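Local coordinates for protein fructokinase (Vibrio cholerae serotype O1, PDB 5EYN) that phosphorylates fructose with ATP as a bacterial fructokinase of the PfkB (ribokinase-like) carbohydrate kinase family, at residues 18-24 against 58-64. Residues are numbered along the deposited sequence; the frame is centred on the assembly and turned at random.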
loop_
_atom_site.group_PDB
_atom_site.type_symbol
_atom_site.label_atom_id
_atom_site.label_comp_id
_atom_site.label_asym_id
_atom_site.label_seq_id
_atom_site.Cartn_x
_atom_site.Cartn_y
_atom_site.Cartn_z
ATOM N N MET A 18 11.852 33.737 15.348
ATOM C CA MET A 18 11.408 32.738 14.391
ATOM C C MET A 18 10.292 31.889 14.983
ATOM O O MET A 18 10.500 31.093 15.903
ATOM C CB MET A 18 12.570 31.847 13.974
ATOM C CG MET A 18 12.184 30.823 12.935
ATOM S SD MET A 18 13.594 30.319 11.942
ATOM C CE MET A 18 14.639 29.580 13.198
ATOM N N SER A 19 9.098 32.052 14.439
ATOM C CA SER A 19 7.940 31.407 15.017
ATOM C C SER A 19 7.875 29.942 14.556
ATOM O O SER A 19 8.220 29.615 13.421
ATOM C CB SER A 19 6.682 32.175 14.630
ATOM O OG SER A 19 6.799 33.532 15.045
ATOM N N ARG A 20 7.470 29.065 15.461
ATOM C CA ARG A 20 7.293 27.656 15.131
ATOM C C ARG A 20 6.095 27.481 14.222
ATOM O O ARG A 20 5.044 28.079 14.451
ATOM C CB ARG A 20 7.065 26.848 16.403
ATOM C CG ARG A 20 6.831 25.377 16.148
ATOM C CD ARG A 20 6.667 24.610 17.451
ATOM N NE ARG A 20 7.929 24.483 18.170
ATOM C CZ ARG A 20 8.251 25.121 19.293
ATOM N NH1 ARG A 20 7.407 25.960 19.875
ATOM N NH2 ARG A 20 9.437 24.919 19.847
ATOM N N VAL A 21 6.272 26.671 13.184
ATOM C CA VAL A 21 5.173 26.242 12.331
ATOM C C VAL A 21 4.888 24.780 12.621
ATOM O O VAL A 21 5.758 23.923 12.443
ATOM C CB VAL A 21 5.493 26.425 10.847
ATOM C CG1 VAL A 21 4.298 26.029 9.984
ATOM C CG2 VAL A 21 5.936 27.857 10.557
ATOM N N TRP A 22 3.661 24.501 13.066
ATOM C CA TRP A 22 3.174 23.145 13.283
ATOM C C TRP A 22 2.498 22.656 12.022
ATOM O O TRP A 22 1.698 23.369 11.426
ATOM C CB TRP A 22 2.138 23.128 14.413
ATOM C CG TRP A 22 2.684 23.301 15.795
ATOM C CD1 TRP A 22 2.653 24.442 16.548
ATOM C CD2 TRP A 22 3.330 22.307 16.605
ATOM N NE1 TRP A 22 3.228 24.217 17.761
ATOM C CE2 TRP A 22 3.658 22.920 17.827
ATOM C CE3 TRP A 22 3.672 20.965 16.412
ATOM C CZ2 TRP A 22 4.304 22.236 18.852
ATOM C CZ3 TRP A 22 4.313 20.293 17.426
ATOM C CH2 TRP A 22 4.619 20.923 18.629
ATOM N N LEU A 23 2.822 21.428 11.645
ATOM C CA LEU A 23 2.210 20.730 10.531
ATOM C C LEU A 23 1.528 19.493 11.097
ATOM O O LEU A 23 2.068 18.827 11.968
ATOM C CB LEU A 23 3.274 20.320 9.494
ATOM C CG LEU A 23 4.060 21.393 8.728
ATOM C CD1 LEU A 23 3.172 22.449 8.148
ATOM C CD2 LEU A 23 5.112 22.038 9.630
ATOM N N THR A 24 0.348 19.186 10.595
ATOM C CA THR A 24 -0.330 17.973 10.999
ATOM C C THR A 24 -1.019 17.344 9.807
ATOM O O THR A 24 -1.390 18.037 8.864
ATOM C CB THR A 24 -1.353 18.251 12.122
ATOM O OG1 THR A 24 -1.953 17.036 12.553
ATOM C CG2 THR A 24 -2.467 19.198 11.676
ATOM N N SER A 58 15.770 26.635 6.787
ATOM C CA SER A 58 16.304 26.993 8.108
ATOM C C SER A 58 15.206 27.461 9.077
ATOM O O SER A 58 15.492 28.079 10.097
ATOM C CB SER A 58 17.430 28.036 7.998
ATOM O OG SER A 58 16.909 29.344 8.113
ATOM N N GLY A 59 13.952 27.148 8.767
ATOM C CA GLY A 59 12.859 27.495 9.644
ATOM C C GLY A 59 12.624 26.460 10.722
ATOM O O GLY A 59 13.254 25.405 10.765
ATOM N N ARG A 60 11.679 26.779 11.587
ATOM C CA ARG A 60 11.349 25.969 12.738
ATOM C C ARG A 60 10.025 25.277 12.486
ATOM O O ARG A 60 8.973 25.871 12.654
ATOM C CB ARG A 60 11.223 26.885 13.952
ATOM C CG ARG A 60 11.107 26.189 15.271
ATOM C CD ARG A 60 10.843 27.234 16.323
ATOM N NE ARG A 60 11.110 26.782 17.677
ATOM C CZ ARG A 60 10.940 27.548 18.746
ATOM N NH1 ARG A 60 11.208 27.079 19.957
ATOM N NH2 ARG A 60 10.504 28.793 18.603
ATOM N N SER A 61 10.074 24.023 12.079
ATOM C CA SER A 61 8.851 23.286 11.808
ATOM C C SER A 61 8.768 22.060 12.716
ATOM O O SER A 61 9.777 21.503 13.148
ATOM C CB SER A 61 8.753 22.912 10.325
ATOM O OG SER A 61 9.746 21.986 9.984
ATOM N N ALA A 62 7.539 21.666 13.016
ATOM C CA ALA A 62 7.270 20.553 13.917
ATOM C C ALA A 62 6.044 19.853 13.396
ATOM O O ALA A 62 5.134 20.511 12.922
ATOM C CB ALA A 62 7.034 21.058 15.334
ATOM N N PHE A 63 6.018 18.530 13.484
ATOM C CA PHE A 63 4.937 17.737 12.917
ATOM C C PHE A 63 4.249 16.969 14.022
ATOM O O PHE A 63 4.916 16.393 14.874
ATOM C CB PHE A 63 5.513 16.745 11.909
ATOM C CG PHE A 63 4.482 15.995 11.107
ATOM C CD1 PHE A 63 4.129 16.440 9.852
ATOM C CD2 PHE A 63 3.886 14.846 11.592
ATOM C CE1 PHE A 63 3.209 15.770 9.098
ATOM C CE2 PHE A 63 2.951 14.172 10.837
ATOM C CZ PHE A 63 2.620 14.636 9.585
ATOM N N PHE A 64 2.917 16.980 14.028
ATOM C CA PHE A 64 2.172 16.076 14.889
ATOM C C PHE A 64 1.158 15.305 14.083
ATOM O O PHE A 64 0.503 15.842 13.191
ATOM C CB PHE A 64 1.527 16.776 16.110
ATOM C CG PHE A 64 0.363 17.703 15.810
ATOM C CD1 PHE A 64 -0.953 17.252 15.911
ATOM C CD2 PHE A 64 0.572 19.042 15.524
ATOM C CE1 PHE A 64 -2.029 18.120 15.702
ATOM C CE2 PHE A 64 -0.504 19.909 15.307
ATOM C CZ PHE A 64 -1.805 19.438 15.405
HETATM O O HOH W 1 10.057 29.186 11.389
#
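Strands 21-24 and 61-64 run parallel, joined by backbone hydrogen bonds from Val-21 N to Arg-60 O (2.9 Å), Ala-62 N to Val-21 O (2.9 Å), Leu-23 N to Ala-62 O (2.8 Å) and Phe-64 N to Leu-23 O (2.9 Å). Ahead of these bonds a water links Ser-19 O to Arg-60 N. On one face, the m rotamer of Trp-22 lays its six-membered ring over Ala-62, a CH-pi contact with CB 3.9 Å from the centroid. Phe-64, in the p rotamer, swings its ring over Thr-24 CB (CH-pi, 3.6 Å to the centroid), while Thr-24 OG1 donates to Phe-64 O (2.8 Å). The extended Arg-60 brings its guanidinium over that of Arg-20, Arg-60 NH1 lying 2.8 Å from Arg-20 NH2 without a hydrogen bond; a salt bridge from Arg-20 to Glu-137 probably eases this like-charge contact. On the other face, Leu-23 packs against Phe-63. Strand 21-24 lies between 61-68 and 138-142 in the Rossmann-like central sheet of the ribokinase fold, with helices 46-56 and 264-278 against the Val-21 face and Phe-133 and Pro-131 beside Trp-22.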